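Local atomic coordinates of N-terminal acetyltransferase B complex subunit MDM20 (Candida albicans, PDB entry 5K04), a protein that serves as the non-catalytic subunit of the NatB complex, which acetylates protein N-termini, and probably scaffolds the catalytic subunit. Residues I395-H400 / P722-D727. Numbering follows the deposited sequence.
Sequences IVLLKH and PPISVD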
ATOM      1  N   ILE A 395      12.402  10.977 -22.694  1.00 46.59           N
ATOM      2  CA  ILE A 395      11.088  11.589 -22.476  1.00 43.48           C
ATOM      3  C   ILE A 395      10.336  11.733 -23.803  1.00 45.71           C
ATOM      4  O   ILE A 395       9.134  11.446 -23.896  1.00 33.99           O
ATOM      5  CB  ILE A 395      11.239  12.954 -21.777  1.00 36.93           C
ATOM      6  CG1 ILE A 395      11.509  12.774 -20.280  1.00 41.94           C
ATOM      7  CG2 ILE A 395       9.996  13.805 -22.006  1.00 36.87           C
ATOM      8  CD1 ILE A 395      11.830  14.071 -19.547  1.00 35.55           C
ATOM      9  N   VAL A 396      11.032  12.202 -24.845  1.00 44.36           N
ATOM     10  CA  VAL A 396      10.416  12.356 -26.161  1.00 46.72           C
ATOM     11  C   VAL A 396       9.950  11.009 -26.704  1.00 43.50           C
ATOM     12  O   VAL A 396       8.886  10.902 -27.326  1.00 36.20           O
ATOM     13  CB  VAL A 396      11.408  13.038 -27.118  1.00 44.83           C
ATOM     14  CG1 VAL A 396      10.837  13.131 -28.506  1.00 42.46           C
ATOM     15  CG2 VAL A 396      11.766  14.412 -26.586  1.00 48.05           C
ATOM     16  N   LEU A 397      10.733   9.955 -26.466  1.00 49.92           N
ATOM     17  CA  LEU A 397      10.364   8.644 -26.988  1.00 50.33           C
ATOM     18  C   LEU A 397       9.175   8.061 -26.226  1.00 44.61           C
ATOM     19  O   LEU A 397       8.243   7.527 -26.840  1.00 30.63           O
ATOM     20  CB  LEU A 397      11.573   7.703 -26.944  1.00 45.12           C
ATOM     21  CG  LEU A 397      12.778   8.099 -27.817  1.00 45.73           C
ATOM     22  CD1 LEU A 397      14.043   7.270 -27.520  1.00 39.26           C
ATOM     23  CD2 LEU A 397      12.431   7.993 -29.297  1.00 49.99           C
ATOM     24  N   LEU A 398       9.173   8.183 -24.895  1.00 49.84           N
ATOM     25  CA  LEU A 398       8.050   7.689 -24.094  1.00 46.57           C
ATOM     26  C   LEU A 398       6.744   8.366 -24.498  1.00 39.78           C
ATOM     27  O   LEU A 398       5.751   7.692 -24.786  1.00 32.43           O
ATOM     28  CB  LEU A 398       8.335   7.897 -22.602  1.00 39.25           C
ATOM     29  CG  LEU A 398       9.423   6.985 -22.019  1.00 44.10           C
ATOM     30  CD1 LEU A 398       9.650   7.277 -20.553  1.00 40.52           C
ATOM     31  CD2 LEU A 398       9.097   5.483 -22.211  1.00 39.07           C
ATOM     32  N   LYS A 399       6.746   9.708 -24.558  1.00 41.61           N
ATOM     33  CA  LYS A 399       5.567  10.452 -25.007  1.00 39.35           C
ATOM     34  C   LYS A 399       5.123  10.006 -26.395  1.00 39.55           C
ATOM     35  O   LYS A 399       3.922   9.908 -26.668  1.00 37.49           O
ATOM     36  CB  LYS A 399       5.844  11.961 -25.007  1.00 33.72           C
ATOM     37  CG  LYS A 399       6.140  12.537 -23.637  1.00 41.76           C
ATOM     38  CD  LYS A 399       6.604  13.974 -23.729  1.00 43.27           C
ATOM     39  CE  LYS A 399       5.522  14.862 -24.329  1.00 47.63           C
ATOM     40  NZ  LYS A 399       6.081  16.193 -24.679  1.00 46.34           N
ATOM     41  N   HIS A 400       6.077   9.743 -27.290  1.00 42.67           N
ATOM     42  CA  HIS A 400       5.702   9.346 -28.643  1.00 46.59           C
ATOM     43  C   HIS A 400       5.002   7.998 -28.643  1.00 41.20           C
ATOM     44  O   HIS A 400       3.962   7.831 -29.286  1.00 32.77           O
ATOM     45  CB  HIS A 400       6.925   9.303 -29.557  1.00 45.41           C
ATOM     46  CG  HIS A 400       6.589   8.915 -30.959  1.00 49.06           C
ATOM     47  ND1 HIS A 400       6.712   7.623 -31.425  1.00 54.67           N
ATOM     48  CD2 HIS A 400       6.081   9.636 -31.982  1.00 51.36           C
ATOM     49  CE1 HIS A 400       6.313   7.570 -32.682  1.00 49.12           C
ATOM     50  NE2 HIS A 400       5.925   8.778 -33.043  1.00 53.77           N
ATOM     51  N   PRO A 722      17.544  10.841 -32.478  1.00 58.00           N
ATOM     52  CA  PRO A 722      16.617   9.839 -31.942  1.00 55.39           C
ATOM     53  C   PRO A 722      16.581   8.635 -32.819  1.00 54.37           C
ATOM     54  O   PRO A 722      16.857   8.684 -34.034  1.00 38.94           O
ATOM     55  CB  PRO A 722      15.264  10.591 -31.956  1.00 53.17           C
ATOM     56  CG  PRO A 722      15.553  11.998 -32.407  1.00 57.54           C
ATOM     57  CD  PRO A 722      16.848  11.943 -33.146  1.00 55.25           C
ATOM     58  N   PRO A 723      16.252   7.448 -32.261  1.00 58.90           N
ATOM     59  CA  PRO A 723      16.219   6.215 -33.053  1.00 57.27           C
ATOM     60  C   PRO A 723      14.992   6.066 -33.943  1.00 54.24           C
ATOM     61  O   PRO A 723      14.996   5.198 -34.826  1.00 44.08           O
ATOM     62  CB  PRO A 723      16.250   5.114 -31.983  1.00 56.28           C
ATOM     63  CG  PRO A 723      15.602   5.755 -30.789  1.00 55.19           C
ATOM     64  CD  PRO A 723      16.000   7.209 -30.826  1.00 53.53           C
ATOM     65  N   ILE A 724      13.947   6.868 -33.739  1.00 57.33           N
ATOM     66  CA  ILE A 724      12.741   6.819 -34.547  1.00 59.76           C
ATOM     67  C   ILE A 724      12.372   8.251 -34.917  1.00 59.51           C
ATOM     68  O   ILE A 724      12.933   9.214 -34.393  1.00 49.46           O
ATOM     69  CB  ILE A 724      11.579   6.116 -33.811  1.00 58.69           C
ATOM     70  CG1 ILE A 724      11.258   6.845 -32.516  1.00 58.49           C
ATOM     71  CG2 ILE A 724      11.937   4.666 -33.490  1.00 50.77           C
ATOM     72  CD1 ILE A 724       9.961   6.390 -31.869  1.00 60.00           C
ATOM     73  N   SER A 725      11.412   8.385 -35.833  1.00 57.37           N
ATOM     74  CA  SER A 725      10.977   9.701 -36.273  1.00 49.57           C
ATOM     75  C   SER A 725      10.084  10.323 -35.212  1.00 59.67           C
ATOM     76  O   SER A 725       9.005   9.801 -34.908  1.00 59.99           O
ATOM     77  CB  SER A 725      10.250   9.623 -37.605  1.00 41.57           C
ATOM     78  OG  SER A 725      10.422  10.841 -38.301  1.00 49.51           O
ATOM     79  N   VAL A 726      10.540  11.443 -34.651  1.00 62.26           N
ATOM     80  CA  VAL A 726       9.837  12.173 -33.602  1.00 47.48           C
ATOM     81  C   VAL A 726      10.100  13.659 -33.806  1.00 49.98           C
ATOM     82  O   VAL A 726      11.011  14.057 -34.536  1.00 48.45           O
ATOM     83  CB  VAL A 726      10.289  11.745 -32.192  1.00 47.98           C
ATOM     84  CG1 VAL A 726       9.734  10.376 -31.832  1.00 55.18           C
ATOM     85  CG2 VAL A 726      11.798  11.736 -32.116  1.00 48.87           C
ATOM     86  N   ASP A 727       9.283  14.483 -33.159  1.00 63.01           N
ATOM     87  CA  ASP A 727       9.529  15.914 -33.043  1.00 64.52           C
ATOM     88  C   ASP A 727      10.093  16.191 -31.657  1.00 56.59           C
ATOM     89  O   ASP A 727       9.416  15.963 -30.646  1.00 50.98           O
ATOM     90  CB  ASP A 727       8.256  16.723 -33.270  1.00 71.80           C
ATOM     91  CG  ASP A 727       8.492  18.223 -33.154  1.00 68.65           C
ATOM     92  OD1 ASP A 727       9.259  18.777 -33.989  1.00 52.78           O
ATOM     93  OD2 ASP A 727       7.916  18.835 -32.228  1.00 61.91           O
TER
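V396, L397 and H400, on one side of helix 388-404, pack in a largely apolar contact near the periphery of the chain against the extended loop 722-727, which leads from helix 707-717 to the C-terminal helix 729-747. V726 sits centrally. Its CG1 lies over one face of the H400 imidazole, 3.5 Å above the ring plane and displaced toward the rim, a CH-pi contact 3.9 Å from the ring centroid. H400 CG, anti to the backbone N (chi1 -179°), stands 3.6 Å from V726 CG1. S725 O lies over the same face, 3.7 Å from H400 NE2, while I724 meets the ring tip to tip, its CD1 coming obliquely to within 3.5 Å of H400 ND1. L397 splits its two methyls: CD1 meets the ring of P723, 3.8 Å from P723 CD, while CD2 rests on I724 CG1 at 3.6 Å. V396 uses only CG1, which lies 4.0 Å from V726 CB and also near the carbonyl O of D727. Beyond the contact, W353 of helix 353-358 touches P723 and I724. The packing joins parts 322 residues apart in a strand-free, mostly helical chain: helix 388-404, in a region probably related to TPR repeats, and a loop whose D727 OD2 caps the backbone N of Q730 at the start of helix 729-747.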